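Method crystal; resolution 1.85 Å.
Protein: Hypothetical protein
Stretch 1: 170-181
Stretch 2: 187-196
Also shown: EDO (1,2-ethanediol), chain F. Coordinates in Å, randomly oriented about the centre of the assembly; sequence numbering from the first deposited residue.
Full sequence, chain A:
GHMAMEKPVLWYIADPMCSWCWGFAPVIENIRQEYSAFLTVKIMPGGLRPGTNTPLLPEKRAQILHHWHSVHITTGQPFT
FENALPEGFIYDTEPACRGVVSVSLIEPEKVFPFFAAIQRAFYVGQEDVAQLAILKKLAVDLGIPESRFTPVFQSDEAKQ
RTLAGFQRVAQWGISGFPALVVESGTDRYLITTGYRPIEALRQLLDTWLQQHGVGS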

ATOM      1  N   ALA A 170      10.346  -3.969  -9.295  1.00 44.56           N
ATOM      2  CA  ALA A 170      11.741  -4.411  -9.358  1.00 45.30           C
ATOM      3  C   ALA A 170      12.448  -3.820 -10.567  1.00 46.37           C
ATOM      4  O   ALA A 170      13.578  -3.332 -10.457  1.00 46.75           O
ATOM      5  N   GLN A 171      11.778  -3.851 -11.712  1.00 47.32           N
ATOM      6  CA  GLN A 171      12.325  -3.346 -12.977  1.00 48.88           C
ATOM      7  C   GLN A 171      12.627  -1.848 -12.888  1.00 48.78           C
ATOM      8  O   GLN A 171      13.659  -1.372 -13.402  1.00 48.39           O
ATOM      9  N   TRP A 172      11.757  -1.122 -12.197  1.00 48.52           N
ATOM     10  CA  TRP A 172      11.942   0.302 -11.980  1.00 49.14           C
ATOM     11  C   TRP A 172      13.029   0.635 -10.948  1.00 49.47           C
ATOM     12  O   TRP A 172      13.271   1.806 -10.671  1.00 50.33           O
ATOM     13  N   GLY A 173      13.643  -0.384 -10.356  1.00 49.50           N
ATOM     14  CA  GLY A 173      14.713  -0.175  -9.380  1.00 49.99           C
ATOM     15  C   GLY A 173      14.305   0.421  -8.036  1.00 50.37           C
ATOM     16  O   GLY A 173      15.137   1.040  -7.359  1.00 50.18           O
ATOM     17  N   ILE A 174      13.051   0.231  -7.623  1.00 50.37           N
ATOM     18  CA  ILE A 174      12.578   0.860  -6.380  1.00 51.25           C
ATOM     19  C   ILE A 174      13.224   0.205  -5.148  1.00 51.60           C
ATOM     20  O   ILE A 174      13.061  -0.985  -4.917  1.00 51.19           O
ATOM     21  N   SER A 175      13.929   1.001  -4.346  1.00 53.43           N
ATOM     22  CA  SER A 175      14.742   0.448  -3.247  1.00 55.51           C
ATOM     23  C   SER A 175      14.166   0.721  -1.849  1.00 55.56           C
ATOM     24  O   SER A 175      14.604   0.123  -0.854  1.00 56.26           O
ATOM     25  N   GLY A 176      13.199   1.625  -1.776  1.00 54.74           N
ATOM     26  CA  GLY A 176      12.609   1.992  -0.506  1.00 53.97           C
ATOM     27  C   GLY A 176      11.122   2.167  -0.684  1.00 52.85           C
ATOM     28  O   GLY A 176      10.651   2.472  -1.777  1.00 53.02           O
ATOM     29  N   PHE A 177      10.374   1.945   0.387  1.00 52.25           N
ATOM     30  CA  PHE A 177       8.900   2.030   0.329  1.00 50.63           C
ATOM     31  C   PHE A 177       8.458   2.779   1.567  1.00 48.90           C
ATOM     32  O   PHE A 177       9.135   2.673   2.595  1.00 49.26           O
ATOM     33  N   PRO A 178       7.371   3.573   1.461  1.00 46.11           N
ATOM     34  CA  PRO A 178       6.544   3.815   0.268  1.00 45.49           C
ATOM     35  C   PRO A 178       7.345   4.574  -0.806  1.00 44.13           C
ATOM     36  O   PRO A 178       8.305   5.252  -0.463  1.00 43.69           O
ATOM     37  N   ALA A 179       6.981   4.438  -2.076  1.00 43.28           N
ATOM     38  CA  ALA A 179       7.664   5.195  -3.118  1.00 43.08           C
ATOM     39  C   ALA A 179       6.608   5.861  -3.958  1.00 43.57           C
ATOM     40  O   ALA A 179       5.462   5.403  -4.009  1.00 44.47           O
ATOM     41  N   LEU A 180       6.989   6.959  -4.597  1.00 43.65           N
ATOM     42  CA  LEU A 180       6.078   7.671  -5.481  1.00 43.66           C
ATOM     43  C   LEU A 180       6.804   7.890  -6.789  1.00 43.40           C
ATOM     44  O   LEU A 180       7.962   8.357  -6.798  1.00 43.02           O
ATOM     45  N   VAL A 181       6.124   7.560  -7.874  1.00 42.78           N
ATOM     46  CA  VAL A 181       6.658   7.703  -9.230  1.00 44.17           C
ATOM     47  C   VAL A 181       5.603   8.355 -10.106  1.00 44.11           C
ATOM     48  O   VAL A 181       4.447   7.900 -10.139  1.00 44.26           O
ATOM     49  N   ASP A 187       7.661   8.436 -20.115  1.00 53.41           N
ATOM     50  CA  ASP A 187       8.651   8.815 -19.108  1.00 52.12           C
ATOM     51  C   ASP A 187       8.197   8.494 -17.690  1.00 51.03           C
ATOM     52  O   ASP A 187       7.012   8.548 -17.386  1.00 49.94           O
ATOM     53  N   ARG A 188       9.159   8.139 -16.842  1.00 49.99           N
ATOM     54  CA  ARG A 188       8.906   7.943 -15.433  1.00 49.97           C
ATOM     55  C   ARG A 188       9.884   8.752 -14.619  1.00 48.62           C
ATOM     56  O   ARG A 188      11.050   8.863 -14.971  1.00 47.99           O
ATOM     57  N   TYR A 189       9.385   9.299 -13.515  1.00 47.22           N
ATOM     58  CA  TYR A 189      10.130  10.205 -12.666  1.00 46.30           C
ATOM     59  C   TYR A 189       9.963   9.759 -11.230  1.00 46.78           C
ATOM     60  O   TYR A 189       8.841   9.661 -10.734  1.00 45.22           O
ATOM     61  N   LEU A 190      11.075   9.494 -10.561  1.00 47.73           N
ATOM     62  CA  LEU A 190      11.015   9.087  -9.171  1.00 49.44           C
ATOM     63  C   LEU A 190      10.826  10.326  -8.317  1.00 50.16           C
ATOM     64  O   LEU A 190      11.637  11.259  -8.393  1.00 51.19           O
ATOM     65  N   ILE A 191       9.747  10.362  -7.535  1.00 49.87           N
ATOM     66  CA  ILE A 191       9.476  11.499  -6.630  1.00 50.50           C
ATOM     67  C   ILE A 191      10.110  11.282  -5.252  1.00 50.74           C
ATOM     68  O   ILE A 191      10.885  12.128  -4.799  1.00 51.58           O
ATOM     69  N   THR A 192       9.817  10.146  -4.608  1.00 50.15           N
ATOM     70  CA  THR A 192      10.371   9.830  -3.276  1.00 50.42           C
ATOM     71  C   THR A 192      10.512   8.329  -3.152  1.00 49.87           C
ATOM     72  O   THR A 192       9.773   7.591  -3.810  1.00 47.84           O
ATOM     73  N   THR A 193      11.441   7.862  -2.320  1.00 49.38           N
ATOM     74  CA  THR A 193      11.542   6.410  -2.083  1.00 51.45           C
ATOM     75  C   THR A 193      11.548   6.029  -0.616  1.00 51.73           C
ATOM     76  O   THR A 193      12.390   5.224  -0.188  1.00 55.02           O
ATOM     77  N   GLY A 194      10.622   6.587   0.150  1.00 50.52           N
ATOM     78  CA  GLY A 194      10.580   6.406   1.591  1.00 48.80           C
ATOM     79  C   GLY A 194       9.605   7.424   2.126  1.00 48.03           C
ATOM     80  O   GLY A 194       9.190   8.329   1.392  1.00 46.41           O
ATOM     81  N   TYR A 195       9.209   7.256   3.384  1.00 47.39           N
ATOM     82  CA  TYR A 195       8.348   8.237   4.060  1.00 47.67           C
ATOM     83  C   TYR A 195       9.006   9.623   4.029  1.00 46.94           C
ATOM     84  O   TYR A 195      10.196   9.763   4.336  1.00 44.85           O
ATOM     85  N   ARG A 196       8.239  10.644   3.660  1.00 47.13           N
ATOM     86  CA  ARG A 196       8.676  12.043   3.894  1.00 48.70           C
ATOM     87  C   ARG A 196       7.416  12.811   4.287  1.00 47.23           C
ATOM     88  O   ARG A 196       6.304  12.405   3.916  1.00 47.47           O
TER

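The two stretches meet as a short antiparallel pairing, and its polar groups are satisfied mainly through the backbone of Leu180. Its amide donates to the carbonyl of Thr192 (Leu180 N to Thr192 O, 3.0 Å). Its carbonyl accepts twice, from Ile191 N at 2.8 Å from Leu180 O and from Thr192 N, a weak bond at 3.4 Å from the same oxygen. This shared acceptor accompanies a beta bulge, the register slipping by one residue between Leu180 and Val181. CA-H...O contacts supplement the ladder: Thr192 O lies 3.3 Å from Ala179 CA, and Tyr189 O lies 3.3 Å from Val181 CA.

The bridges sort the side chains onto two faces. Leu180 (m, t) shares one with Thr192 (t), its CB lying 3.8 Å from Thr192 CG2. The methyl of Thr192 thus serves the apolar contact while its hydroxyl donates within its own stretch, Thr192 OG1 to Gly194 O at 3.0 Å. Ile191 (m, m) starts toward the partner strand, with CB 4.0 Å from Leu180 CB, but its end leads away. On the other face, Val181 (t) packs CG2 against Leu190 CD1 at 3.9 Å. Leu190 (t, p) brings that same methyl to 4.1 Å from Ile174 CD1, so CD1 joins strand and loop.

Beyond Leu190, Arg188 (m, t, m, with chi4 at -104°) reaches across to Trp172 (m), whose CA-to-CB bond points toward the second stretch. The guanidinium lies flat on the indole, centres 3.8 Å apart and planes inclined by 15°, and Arg188 CD sits over the ring 3.2 Å from Trp172 CE2. Trp172 NE1 and Arg188 NE are 3.2 Å apart, but both are donors, so the contact is stacking rather than a hydrogen bond. A water links the arginine to Gln171 (chi1 t), accepting from Gln171 NE2 at 2.6 Å and weakly from Arg188 NH2 at 2.8 Å.

At the other end, the peptide bond before Pro178 is cis. Pro178 O and Gly194 N are 2.7 Å apart, yet the angle is too poor for a hydrogen bond. Gly176 leaves room for the carbonyl of Thr193, whose O lies 3.3 Å from Gly176 CA; a CB here would clash with that oxygen. Both Gly176 N and Gly176 O are buried without a partner. Thr193 (p) is better served by 1,2-ethanediol, probably from the crystallisation liquor: EDO O2 donates to Thr193 O at 3.1 Å and also hydrogen-bonds Thr193 OG1 at 3.2 Å.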

ATOM      1  CB  ALA A 170      11.825  -5.939  -9.384  1.00 45.70           C
ATOM      2  CB  GLN A 171      11.379  -3.698 -14.140  1.00 49.54           C
ATOM      3  CG  GLN A 171      11.649  -3.009 -15.483  1.00 55.14           C
ATOM      4  CD  GLN A 171      10.356  -2.494 -16.133  1.00 61.72           C
ATOM      5  OE1 GLN A 171       9.304  -3.160 -16.097  1.00 63.02           O
ATOM      6  NE2 GLN A 171      10.430  -1.299 -16.726  1.00 63.03           N
ATOM      7  CB  TRP A 172      10.636   0.966 -11.555  1.00 48.97           C
ATOM      8  CG  TRP A 172       9.605   1.044 -12.618  1.00 48.31           C
ATOM      9  CD1 TRP A 172       9.720   0.641 -13.920  1.00 49.05           C
ATOM     10  CD2 TRP A 172       8.298   1.602 -12.481  1.00 47.22           C
ATOM     11  NE1 TRP A 172       8.540   0.880 -14.590  1.00 49.53           N
ATOM     12  CE2 TRP A 172       7.659   1.486 -13.732  1.00 48.53           C
ATOM     13  CE3 TRP A 172       7.592   2.177 -11.408  1.00 43.75           C
ATOM     14  CZ2 TRP A 172       6.345   1.927 -13.945  1.00 48.70           C
ATOM     15  CZ3 TRP A 172       6.304   2.622 -11.627  1.00 48.36           C
ATOM     16  CH2 TRP A 172       5.690   2.490 -12.888  1.00 48.52           C
ATOM     17  CB  ILE A 174      11.028   0.831  -6.239  1.00 50.86           C
ATOM     18  CG1 ILE A 174      10.313   1.310  -7.516  1.00 51.05           C
ATOM     19  CG2 ILE A 174      10.566   1.619  -4.994  1.00 50.45           C
ATOM     20  CD1 ILE A 174      10.537   2.759  -7.896  1.00 51.47           C
ATOM     21  CB  SER A 175      16.182   0.965  -3.327  1.00 55.54           C
ATOM     22  OG  SER A 175      16.214   2.372  -3.116  1.00 58.72           O
ATOM     23  CB  PHE A 177       8.293   0.642   0.274  1.00 50.93           C
ATOM     24  CG  PHE A 177       8.806  -0.161  -0.880  1.00 53.17           C
ATOM     25  CD1 PHE A 177       8.063  -0.258  -2.053  1.00 51.22           C
ATOM     26  CD2 PHE A 177      10.087  -0.760  -0.816  1.00 52.27           C
ATOM     27  CE1 PHE A 177       8.557  -0.983  -3.149  1.00 52.63           C
ATOM     28  CE2 PHE A 177      10.603  -1.479  -1.900  1.00 53.89           C
ATOM     29  CZ  PHE A 177       9.835  -1.582  -3.083  1.00 53.74           C
ATOM     30  CB  PRO A 178       5.445   4.753   0.799  1.00 45.54           C
ATOM     31  CG  PRO A 178       6.062   5.435   1.994  1.00 45.93           C
ATOM     32  CD  PRO A 178       6.914   4.365   2.620  1.00 45.94           C
ATOM     33  CB  ALA A 179       8.544   4.296  -3.974  1.00 43.15           C
ATOM     34  CB  LEU A 180       5.684   9.025  -4.867  1.00 43.63           C
ATOM     35  CG  LEU A 180       4.624   8.958  -3.743  1.00 44.02           C
ATOM     36  CD1 LEU A 180       4.446  10.341  -3.149  1.00 45.12           C
ATOM     37  CD2 LEU A 180       3.283   8.464  -4.219  1.00 45.78           C
ATOM     38  CB  VAL A 181       7.045   6.315  -9.853  1.00 44.04           C
ATOM     39  CG1 VAL A 181       7.382   6.467 -11.355  1.00 45.16           C
ATOM     40  CG2 VAL A 181       8.221   5.714  -9.120  1.00 44.65           C
ATOM     41  CB  ASP A 187       8.963  10.308 -19.218  1.00 52.09           C
ATOM     42  CG  ASP A 187       9.501  10.694 -20.585  1.00 54.23           C
ATOM     43  OD1 ASP A 187      10.563  10.165 -20.984  1.00 53.88           O
ATOM     44  OD2 ASP A 187       8.857  11.527 -21.259  1.00 54.97           O
ATOM     45  CB  ARG A 188       9.001   6.468 -15.035  1.00 50.55           C
ATOM     46  CG  ARG A 188       7.980   5.574 -15.698  1.00 53.66           C
ATOM     47  CD  ARG A 188       8.266   4.122 -15.372  1.00 57.94           C
ATOM     48  NE  ARG A 188       9.695   3.775 -15.417  1.00 59.81           N
ATOM     49  CZ  ARG A 188      10.284   3.096 -16.401  1.00 62.23           C
ATOM     50  NH1 ARG A 188       9.579   2.675 -17.448  1.00 64.31           N
ATOM     51  NH2 ARG A 188      11.582   2.828 -16.335  1.00 61.46           N
ATOM     52  CB  TYR A 189       9.577  11.617 -12.808  1.00 45.82           C
ATOM     53  CG  TYR A 189       9.556  12.130 -14.218  1.00 45.13           C
ATOM     54  CD1 TYR A 189      10.604  12.910 -14.696  1.00 45.39           C
ATOM     55  CD2 TYR A 189       8.484  11.865 -15.069  1.00 43.46           C
ATOM     56  CE1 TYR A 189      10.601  13.387 -15.978  1.00 45.96           C
ATOM     57  CE2 TYR A 189       8.471  12.353 -16.364  1.00 45.26           C
ATOM     58  CZ  TYR A 189       9.539  13.112 -16.809  1.00 45.43           C
ATOM     59  OH  TYR A 189       9.574  13.613 -18.097  1.00 46.39           O
ATOM     60  CB  LEU A 190      12.301   8.341  -8.794  1.00 49.71           C
ATOM     61  CG  LEU A 190      12.446   7.756  -7.394  1.00 50.33           C
ATOM     62  CD1 LEU A 190      11.353   6.730  -7.114  1.00 52.51           C
ATOM     63  CD2 LEU A 190      13.855   7.161  -7.249  1.00 50.51           C
ATOM     64  CB  ILE A 191       7.950  11.820  -6.508  1.00 50.19           C
ATOM     65  CG1 ILE A 191       7.321  12.111  -7.875  1.00 50.22           C
ATOM     66  CG2 ILE A 191       7.684  13.008  -5.554  1.00 51.62           C
ATOM     67  CD1 ILE A 191       7.865  13.363  -8.604  1.00 52.80           C
ATOM     68  CB  THR A 192       9.445  10.363  -2.087  1.00 51.09           C
ATOM     69  OG1 THR A 192      10.058  10.094  -0.816  1.00 55.66           O
ATOM     70  CG2 THR A 192       8.109   9.697  -2.068  1.00 50.48           C
ATOM     71  CB  THR A 193      12.813   5.785  -2.660  1.00 51.70           C
ATOM     72  OG1 THR A 193      13.940   6.419  -2.053  1.00 54.31           O
ATOM     73  CG2 THR A 193      12.868   5.943  -4.154  1.00 52.88           C
ATOM     74  CB  TYR A 195       8.130   7.844   5.535  1.00 48.69           C
ATOM     75  CG  TYR A 195       7.441   8.933   6.360  1.00 49.11           C
ATOM     76  CD1 TYR A 195       6.031   9.009   6.445  1.00 48.52           C
ATOM     77  CD2 TYR A 195       8.188   9.883   7.039  1.00 49.46           C
ATOM     78  CE1 TYR A 195       5.406  10.042   7.191  1.00 48.98           C
ATOM     79  CE2 TYR A 195       7.584  10.882   7.797  1.00 50.74           C
ATOM     80  CZ  TYR A 195       6.197  10.961   7.858  1.00 52.47           C
ATOM     81  OH  TYR A 195       5.652  11.973   8.620  1.00 53.71           O
ATOM     82  CB  ARG A 196       9.345  12.661   2.633  1.00 48.69           C
ATOM     83  CG  ARG A 196      10.719  12.035   2.251  1.00 52.22           C
ATOM     84  CD  ARG A 196      11.433  12.738   1.076  1.00 52.58           C
ATOM     85  NE  ARG A 196      12.081  13.981   1.537  1.00 61.45           N
ATOM     86  CZ  ARG A 196      12.664  14.901   0.758  1.00 62.68           C
ATOM     87  NH1 ARG A 196      13.189  15.989   1.315  1.00 63.86           N
ATOM     88  NH2 ARG A 196      12.743  14.745  -0.564  1.00 63.77           N
TER
HETATM   89  C1  EDO F 219      15.735   6.848   3.242  1.00121.03           C
HETATM   90  O1  EDO F 219      14.433   6.796   3.847  1.00120.50           O
HETATM   91  C2  EDO F 219      15.692   6.140   1.878  1.00121.23           C
HETATM   92  O2  EDO F 219      14.770   6.815   0.996  1.00121.16           O
HETATM   93  O   HOH W   1      12.452   0.262 -17.060  1.00 71.69           O